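Local coordinates for protein tryptophan synthase alpha chain (Aquifex aeolicus, PDB 2EKC) that probably cleaves indoleglycerol phosphate to indole and glyceraldehyde 3-phosphate, as the alpha subunit of the enzyme complex that makes tryptophan, at residues L153-L165 / R193-C205. Residues are numbered along the deposited sequence; the frame is centred on the assembly and turned at random.
Sequences LGAPTSTRKRIKL and RIKKKVEEYRELC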
ATOM      1  N   LEU A 153      -6.642  -0.105   9.014  1.00 21.87           N
ATOM      2  CA  LEU A 153      -7.347   0.774   8.092  1.00 21.67           C
ATOM      3  C   LEU A 153      -8.365   1.654   8.803  1.00 21.12           C
ATOM      4  O   LEU A 153      -9.099   1.194   9.677  1.00 22.14           O
ATOM      5  CB  LEU A 153      -8.038  -0.041   6.999  1.00 22.40           C
ATOM      6  CG  LEU A 153      -7.135  -0.605   5.899  1.00 25.73           C
ATOM      7  CD1 LEU A 153      -6.154  -1.602   6.486  1.00 26.39           C
ATOM      8  CD2 LEU A 153      -7.993  -1.271   4.833  1.00 26.89           C
ATOM      9  N   GLY A 154      -8.393   2.929   8.429  1.00 19.81           N
ATOM     10  CA  GLY A 154      -9.327   3.856   9.036  1.00 18.60           C
ATOM     11  C   GLY A 154     -10.243   4.419   7.972  1.00 20.27           C
ATOM     12  O   GLY A 154     -10.036   4.177   6.783  1.00 18.17           O
ATOM     13  N   ALA A 155     -11.257   5.166   8.393  1.00 21.23           N
ATOM     14  CA  ALA A 155     -12.199   5.762   7.453  1.00 21.41           C
ATOM     15  C   ALA A 155     -12.576   7.160   7.919  1.00 21.98           C
ATOM     16  O   ALA A 155     -12.322   7.530   9.066  1.00 22.34           O
ATOM     17  CB  ALA A 155     -13.443   4.891   7.338  1.00 24.02           C
ATOM     18  N   PRO A 156     -13.183   7.963   7.030  1.00 21.49           N
ATOM     19  CA  PRO A 156     -13.578   9.324   7.400  1.00 22.17           C
ATOM     20  C   PRO A 156     -14.610   9.305   8.520  1.00 21.95           C
ATOM     21  O   PRO A 156     -14.827  10.315   9.187  1.00 23.31           O
ATOM     22  CB  PRO A 156     -14.152   9.885   6.099  1.00 22.66           C
ATOM     23  CG  PRO A 156     -13.422   9.098   5.036  1.00 22.74           C
ATOM     24  CD  PRO A 156     -13.464   7.709   5.608  1.00 21.65           C
ATOM     25  N   THR A 157     -15.235   8.150   8.723  1.00 22.55           N
ATOM     26  CA  THR A 157     -16.253   8.003   9.759  1.00 24.43           C
ATOM     27  C   THR A 157     -15.804   7.195  10.977  1.00 24.21           C
ATOM     28  O   THR A 157     -16.628   6.824  11.812  1.00 25.82           O
ATOM     29  CB  THR A 157     -17.532   7.347   9.192  1.00 24.51           C
ATOM     30  OG1 THR A 157     -17.206   6.069   8.630  1.00 27.33           O
ATOM     31  CG2 THR A 157     -18.150   8.228   8.118  1.00 26.24           C
ATOM     32  N   SER A 158     -14.507   6.919  11.088  1.00 22.60           N
ATOM     33  CA  SER A 158     -14.007   6.163  12.236  1.00 21.14           C
ATOM     34  C   SER A 158     -14.281   6.917  13.537  1.00 20.74           C
ATOM     35  O   SER A 158     -14.026   8.120  13.638  1.00 19.99           O
ATOM     36  CB  SER A 158     -12.504   5.903  12.094  1.00 20.87           C
ATOM     37  OG  SER A 158     -12.243   4.986  11.045  1.00 20.20           O
ATOM     38  N   THR A 159     -14.809   6.210  14.530  1.00 18.94           N
ATOM     39  CA  THR A 159     -15.119   6.827  15.814  1.00 19.31           C
ATOM     40  C   THR A 159     -13.828   7.109  16.573  1.00 19.32           C
ATOM     41  O   THR A 159     -12.775   6.576  16.228  1.00 18.29           O
ATOM     42  CB  THR A 159     -15.981   5.901  16.678  1.00 18.51           C
ATOM     43  OG1 THR A 159     -15.226   4.730  17.004  1.00 17.31           O
ATOM     44  CG2 THR A 159     -17.243   5.493  15.929  1.00 19.59           C
ATOM     45  N   ARG A 160     -13.912   7.943  17.606  1.00 20.00           N
ATOM     46  CA  ARG A 160     -12.735   8.267  18.402  1.00 21.34           C
ATOM     47  C   ARG A 160     -12.188   7.008  19.056  1.00 20.06           C
ATOM     48  O   ARG A 160     -10.976   6.830  19.143  1.00 20.82           O
ATOM     49  CB  ARG A 160     -13.067   9.307  19.478  1.00 22.98           C
ATOM     50  CG  ARG A 160     -13.403  10.683  18.930  1.00 25.71           C
ATOM     51  CD  ARG A 160     -13.556  11.695  20.055  1.00 27.17           C
ATOM     52  NE  ARG A 160     -12.297  11.944  20.755  1.00 27.98           N
ATOM     53  CZ  ARG A 160     -11.284  12.640  20.245  1.00 29.59           C
ATOM     54  NH1 ARG A 160     -11.379  13.161  19.028  1.00 31.18           N
ATOM     55  NH2 ARG A 160     -10.175  12.820  20.949  1.00 28.25           N
ATOM     56  N   LYS A 161     -13.079   6.135  19.518  1.00 19.47           N
ATOM     57  CA  LYS A 161     -12.654   4.891  20.146  1.00 18.01           C
ATOM     58  C   LYS A 161     -11.955   4.001  19.123  1.00 18.70           C
ATOM     59  O   LYS A 161     -10.959   3.344  19.437  1.00 17.49           O
ATOM     60  CB  LYS A 161     -13.850   4.143  20.747  1.00 19.59           C
ATOM     61  CG  LYS A 161     -14.371   4.743  22.048  1.00 23.55           C
ATOM     62  CD  LYS A 161     -15.530   3.925  22.608  1.00 23.72           C
ATOM     63  CE  LYS A 161     -16.068   4.538  23.892  1.00 26.66           C
ATOM     64  NZ  LYS A 161     -17.256   3.797  24.403  1.00 26.32           N
ATOM     65  N   ARG A 162     -12.476   3.980  17.899  1.00 17.26           N
ATOM     66  CA  ARG A 162     -11.873   3.165  16.849  1.00 18.14           C
ATOM     67  C   ARG A 162     -10.477   3.689  16.532  1.00 18.94           C
ATOM     68  O   ARG A 162      -9.550   2.913  16.314  1.00 19.76           O
ATOM     69  CB  ARG A 162     -12.733   3.192  15.580  1.00 17.83           C
ATOM     70  CG  ARG A 162     -12.193   2.327  14.431  1.00 18.86           C
ATOM     71  CD  ARG A 162     -11.947   0.896  14.887  1.00 18.91           C
ATOM     72  NE  ARG A 162     -13.068   0.390  15.674  1.00 21.61           N
ATOM     73  CZ  ARG A 162     -13.066  -0.770  16.323  1.00 23.58           C
ATOM     74  NH1 ARG A 162     -11.999  -1.559  16.277  1.00 22.52           N
ATOM     75  NH2 ARG A 162     -14.121  -1.131  17.040  1.00 18.70           N
ATOM     76  N   ILE A 163     -10.338   5.013  16.506  1.00 19.60           N
ATOM     77  CA  ILE A 163      -9.054   5.637  16.219  1.00 19.17           C
ATOM     78  C   ILE A 163      -7.996   5.197  17.216  1.00 19.72           C
ATOM     79  O   ILE A 163      -6.859   4.922  16.839  1.00 18.22           O
ATOM     80  CB  ILE A 163      -9.156   7.180  16.247  1.00 20.70           C
ATOM     81  CG1 ILE A 163      -9.904   7.673  15.007  1.00 20.24           C
ATOM     82  CG2 ILE A 163      -7.759   7.798  16.307  1.00 20.98           C
ATOM     83  CD1 ILE A 163     -10.010   9.188  14.921  1.00 22.12           C
ATOM     84  N   LYS A 164      -8.360   5.127  18.494  1.00 20.20           N
ATOM     85  CA  LYS A 164      -7.393   4.709  19.499  1.00 20.83           C
ATOM     86  C   LYS A 164      -7.006   3.246  19.313  1.00 20.64           C
ATOM     87  O   LYS A 164      -5.864   2.864  19.565  1.00 21.60           O
ATOM     88  CB  LYS A 164      -7.938   4.928  20.911  1.00 23.31           C
ATOM     89  CG  LYS A 164      -6.904   4.627  21.982  1.00 27.87           C
ATOM     90  CD  LYS A 164      -7.325   5.158  23.345  1.00 32.64           C
ATOM     91  CE  LYS A 164      -6.187   5.036  24.353  1.00 33.15           C
ATOM     92  NZ  LYS A 164      -6.540   5.640  25.669  1.00 35.67           N
ATOM     93  N   LEU A 165      -7.955   2.424  18.873  1.00 18.29           N
ATOM     94  CA  LEU A 165      -7.676   1.009  18.642  1.00 19.04           C
ATOM     95  C   LEU A 165      -6.782   0.863  17.411  1.00 18.46           C
ATOM     96  O   LEU A 165      -5.952  -0.041  17.334  1.00 19.67           O
ATOM     97  CB  LEU A 165      -8.981   0.239  18.440  1.00 18.33           C
ATOM     98  CG  LEU A 165      -9.859   0.111  19.686  1.00 19.11           C
ATOM     99  CD1 LEU A 165     -11.244  -0.388  19.300  1.00 19.09           C
ATOM    100  CD2 LEU A 165      -9.199  -0.836  20.673  1.00 20.91           C
ATOM    101  N   ARG A 193     -13.912  16.172   5.022  1.00 27.52           N
ATOM    102  CA  ARG A 193     -14.270  15.126   5.974  1.00 27.17           C
ATOM    103  C   ARG A 193     -13.103  14.268   6.464  1.00 24.35           C
ATOM    104  O   ARG A 193     -12.965  14.027   7.665  1.00 23.28           O
ATOM    105  CB  ARG A 193     -15.346  14.230   5.374  1.00 30.11           C
ATOM    106  CG  ARG A 193     -15.946  13.251   6.360  1.00 34.01           C
ATOM    107  CD  ARG A 193     -17.299  12.794   5.875  1.00 37.69           C
ATOM    108  NE  ARG A 193     -17.985  11.990   6.876  1.00 41.67           N
ATOM    109  CZ  ARG A 193     -19.290  11.747   6.862  1.00 40.93           C
ATOM    110  NH1 ARG A 193     -20.051  12.250   5.898  1.00 40.43           N
ATOM    111  NH2 ARG A 193     -19.829  10.995   7.810  1.00 42.28           N
ATOM    112  N   ILE A 194     -12.273  13.796   5.543  1.00 22.54           N
ATOM    113  CA  ILE A 194     -11.138  12.966   5.936  1.00 22.61           C
ATOM    114  C   ILE A 194     -10.077  13.831   6.614  1.00 22.41           C
ATOM    115  O   ILE A 194      -9.363  13.373   7.510  1.00 23.58           O
ATOM    116  CB  ILE A 194     -10.523  12.230   4.719  1.00 22.09           C
ATOM    117  CG1 ILE A 194      -9.332  11.376   5.171  1.00 23.34           C
ATOM    118  CG2 ILE A 194     -10.087  13.232   3.660  1.00 21.62           C
ATOM    119  CD1 ILE A 194      -9.671  10.327   6.229  1.00 21.09           C
ATOM    120  N   LYS A 195      -9.989  15.088   6.189  1.00 21.78           N
ATOM    121  CA  LYS A 195      -9.027  16.018   6.765  1.00 20.83           C
ATOM    122  C   LYS A 195      -9.333  16.222   8.249  1.00 19.64           C
ATOM    123  O   LYS A 195      -8.435  16.162   9.094  1.00 17.26           O
ATOM    124  CB  LYS A 195      -9.084  17.357   6.027  1.00 23.35           C
ATOM    125  CG  LYS A 195      -8.107  18.399   6.545  1.00 26.77           C
ATOM    126  CD  LYS A 195      -8.077  19.613   5.635  1.00 29.93           C
ATOM    127  CE  LYS A 195      -7.140  20.678   6.172  1.00 33.11           C
ATOM    128  NZ  LYS A 195      -7.597  21.190   7.495  1.00 35.94           N
ATOM    129  N   LYS A 196     -10.601  16.459   8.562  1.00 16.89           N
ATOM    130  CA  LYS A 196     -11.011  16.654   9.946  1.00 18.80           C
ATOM    131  C   LYS A 196     -10.786  15.385  10.764  1.00 17.29           C
ATOM    132  O   LYS A 196     -10.418  15.450  11.935  1.00 18.45           O
ATOM    133  CB  LYS A 196     -12.485  17.059  10.013  1.00 21.12           C
ATOM    134  CG  LYS A 196     -12.752  18.510   9.615  1.00 24.52           C
ATOM    135  CD  LYS A 196     -12.145  19.481  10.631  1.00 26.56           C
ATOM    136  CE  LYS A 196     -12.499  20.924  10.303  1.00 29.04           C
ATOM    137  NZ  LYS A 196     -11.920  21.886  11.283  1.00 29.01           N
ATOM    138  N   LYS A 197     -11.007  14.233  10.145  1.00 15.56           N
ATOM    139  CA  LYS A 197     -10.816  12.970  10.840  1.00 17.66           C
ATOM    140  C   LYS A 197      -9.344  12.783  11.179  1.00 17.16           C
ATOM    141  O   LYS A 197      -9.002  12.308  12.264  1.00 19.05           O
ATOM    142  CB  LYS A 197     -11.291  11.804   9.972  1.00 19.46           C
ATOM    143  CG  LYS A 197     -11.178  10.447  10.650  1.00 22.53           C
ATOM    144  CD  LYS A 197     -12.455  10.057  11.370  1.00 26.68           C
ATOM    145  CE  LYS A 197     -12.802  11.007  12.492  1.00 27.28           C
ATOM    146  NZ  LYS A 197     -14.144  10.710  13.071  1.00 25.56           N
ATOM    147  N   VAL A 198      -8.470  13.156  10.251  1.00 16.54           N
ATOM    148  CA  VAL A 198      -7.040  13.019  10.481  1.00 16.71           C
ATOM    149  C   VAL A 198      -6.587  13.933  11.611  1.00 18.84           C
ATOM    150  O   VAL A 198      -5.721  13.563  12.409  1.00 19.12           O
ATOM    151  CB  VAL A 198      -6.229  13.342   9.211  1.00 17.24           C
ATOM    152  CG1 VAL A 198      -4.741  13.349   9.534  1.00 15.45           C
ATOM    153  CG2 VAL A 198      -6.523  12.300   8.134  1.00 14.79           C
ATOM    154  N   GLU A 199      -7.174  15.123  11.684  1.00 19.52           N
ATOM    155  CA  GLU A 199      -6.817  16.059  12.738  1.00 22.02           C
ATOM    156  C   GLU A 199      -7.145  15.416  14.084  1.00 21.63           C
ATOM    157  O   GLU A 199      -6.376  15.539  15.037  1.00 24.06           O
ATOM    158  CB  GLU A 199      -7.565  17.384  12.545  1.00 22.17           C
ATOM    159  CG  GLU A 199      -7.402  17.942  11.129  1.00 27.68           C
ATOM    160  CD  GLU A 199      -7.880  19.373  10.975  1.00 28.61           C
ATOM    161  OE1 GLU A 199      -8.887  19.746  11.613  1.00 29.19           O
ATOM    162  OE2 GLU A 199      -7.251  20.123  10.195  1.00 30.64           O
ATOM    163  N   GLU A 200      -8.284  14.726  14.161  1.00 21.77           N
ATOM    164  CA  GLU A 200      -8.666  14.031  15.391  1.00 22.30           C
ATOM    165  C   GLU A 200      -7.609  12.974  15.661  1.00 22.48           C
ATOM    166  O   GLU A 200      -7.123  12.822  16.783  1.00 21.87           O
ATOM    167  CB  GLU A 200     -10.016  13.329  15.235  1.00 23.52           C
ATOM    168  CG  GLU A 200     -11.234  14.197  15.468  1.00 26.01           C
ATOM    169  CD  GLU A 200     -12.514  13.380  15.512  1.00 29.88           C
ATOM    170  OE1 GLU A 200     -12.990  12.958  14.438  1.00 28.70           O
ATOM    171  OE2 GLU A 200     -13.035  13.148  16.626  1.00 30.89           O
ATOM    172  N   TYR A 201      -7.272  12.234  14.610  1.00 22.70           N
ATOM    173  CA  TYR A 201      -6.272  11.177  14.684  1.00 21.72           C
ATOM    174  C   TYR A 201      -4.974  11.740  15.259  1.00 21.32           C
ATOM    175  O   TYR A 201      -4.351  11.120  16.120  1.00 20.06           O
ATOM    176  CB  TYR A 201      -6.030  10.607  13.283  1.00 20.89           C
ATOM    177  CG  TYR A 201      -4.853   9.663  13.159  1.00 18.75           C
ATOM    178  CD1 TYR A 201      -4.982   8.302  13.442  1.00 20.19           C
ATOM    179  CD2 TYR A 201      -3.614  10.130  12.728  1.00 19.49           C
ATOM    180  CE1 TYR A 201      -3.897   7.427  13.291  1.00 20.68           C
ATOM    181  CE2 TYR A 201      -2.530   9.270  12.573  1.00 19.49           C
ATOM    182  CZ  TYR A 201      -2.676   7.924  12.852  1.00 20.71           C
ATOM    183  OH  TYR A 201      -1.606   7.079  12.666  1.00 20.31           O
ATOM    184  N   ARG A 202      -4.578  12.918  14.787  1.00 22.37           N
ATOM    185  CA  ARG A 202      -3.351  13.562  15.255  1.00 24.67           C
ATOM    186  C   ARG A 202      -3.380  13.756  16.763  1.00 25.37           C
ATOM    187  O   ARG A 202      -2.356  13.634  17.434  1.00 25.37           O
ATOM    188  CB  ARG A 202      -3.167  14.926  14.589  1.00 24.76           C
ATOM    189  CG  ARG A 202      -2.996  14.883  13.080  1.00 26.43           C
ATOM    190  CD  ARG A 202      -1.774  14.086  12.685  1.00 25.21           C
ATOM    191  NE  ARG A 202      -1.461  14.247  11.267  1.00 26.68           N
ATOM    192  CZ  ARG A 202      -0.461  13.625  10.652  1.00 25.64           C
ATOM    193  NH1 ARG A 202       0.325  12.800  11.332  1.00 25.02           N
ATOM    194  NH2 ARG A 202      -0.251  13.824   9.359  1.00 24.64           N
ATOM    195  N   GLU A 203      -4.564  14.071  17.276  1.00 26.93           N
ATOM    196  CA  GLU A 203      -4.778  14.298  18.701  1.00 28.79           C
ATOM    197  C   GLU A 203      -4.544  13.028  19.514  1.00 28.89           C
ATOM    198  O   GLU A 203      -4.092  13.080  20.658  1.00 30.25           O
ATOM    199  CB  GLU A 203      -6.222  14.764  18.945  1.00 30.94           C
ATOM    200  CG  GLU A 203      -6.610  16.079  18.276  1.00 33.76           C
ATOM    201  CD  GLU A 203      -8.097  16.390  18.411  1.00 37.12           C
ATOM    202  OE1 GLU A 203      -8.623  16.332  19.543  1.00 39.70           O
ATOM    203  OE2 GLU A 203      -8.743  16.698  17.387  1.00 37.89           O
ATOM    204  N   LEU A 204      -4.855  11.885  18.909  1.00 27.55           N
ATOM    205  CA  LEU A 204      -4.747  10.602  19.586  1.00 26.39           C
ATOM    206  C   LEU A 204      -3.613   9.696  19.142  1.00 25.87           C
ATOM    207  O   LEU A 204      -3.325   8.705  19.807  1.00 23.83           O
ATOM    208  CB  LEU A 204      -6.061   9.841  19.413  1.00 26.68           C
ATOM    209  CG  LEU A 204      -7.318  10.493  19.990  1.00 27.71           C
ATOM    210  CD1 LEU A 204      -8.561   9.882  19.361  1.00 26.90           C
ATOM    211  CD2 LEU A 204      -7.321  10.315  21.500  1.00 28.26           C
ATOM    212  N   CYS A 205      -2.960  10.033  18.035  1.00 25.17           N
ATOM    213  CA  CYS A 205      -1.912   9.167  17.519  1.00 25.03           C
ATOM    214  C   CYS A 205      -0.725   9.899  16.915  1.00 25.00           C
ATOM    215  O   CYS A 205      -0.894  10.891  16.213  1.00 26.43           O
ATOM    216  CB  CYS A 205      -2.522   8.248  16.468  1.00 24.72           C
ATOM    217  SG  CYS A 205      -1.559   6.758  16.105  1.00 24.16           S
TER
HETATM  218  O   HOH W   1     -17.097  11.825   9.451  1.00 39.02           O
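L204 CD1 lies over one face of the R160 guanidinium, 3.7 Å from NH2, while E200 meets the edge. R160 NH1 donates to E200 OE2 at 2.9 Å, in the guanidinium plane but bent (N-H...O 145°), on the anti side and somewhat out of the carboxylate plane. The bend at chi3 turns the guanidinium back onto E200 and L204. The Y201 ring has C205 CB over one face and I163 CG2 oblique to it, 4.0 Å from CD1; Y201 OH is hydrogen-bonded to K207 O and T174 OG1. At the R193 edge, P156 O is reached through a water that accepts from NE and donates to the carbonyl. Helices 160-165 and 193-204 cross at -56°, axes 9.8 Å apart, and I163 enters as a knob among K197, E200, Y201 and L204, its CG2 3.8 Å from L204 CD1. K197, bent at chi2 (92°) and chi3, folds over the A155-S158 turn so that NZ donates to S158 O (2.7 Å). A methionine in its place would probably leave that carbonyl without its charged donor. These neighbouring outer TIM-barrel helices thus join through an apolar knob flanked by the R160-E200 salt bridge and K197-S158 hydrogen bond, with the C167-C205 disulfide as covalent link.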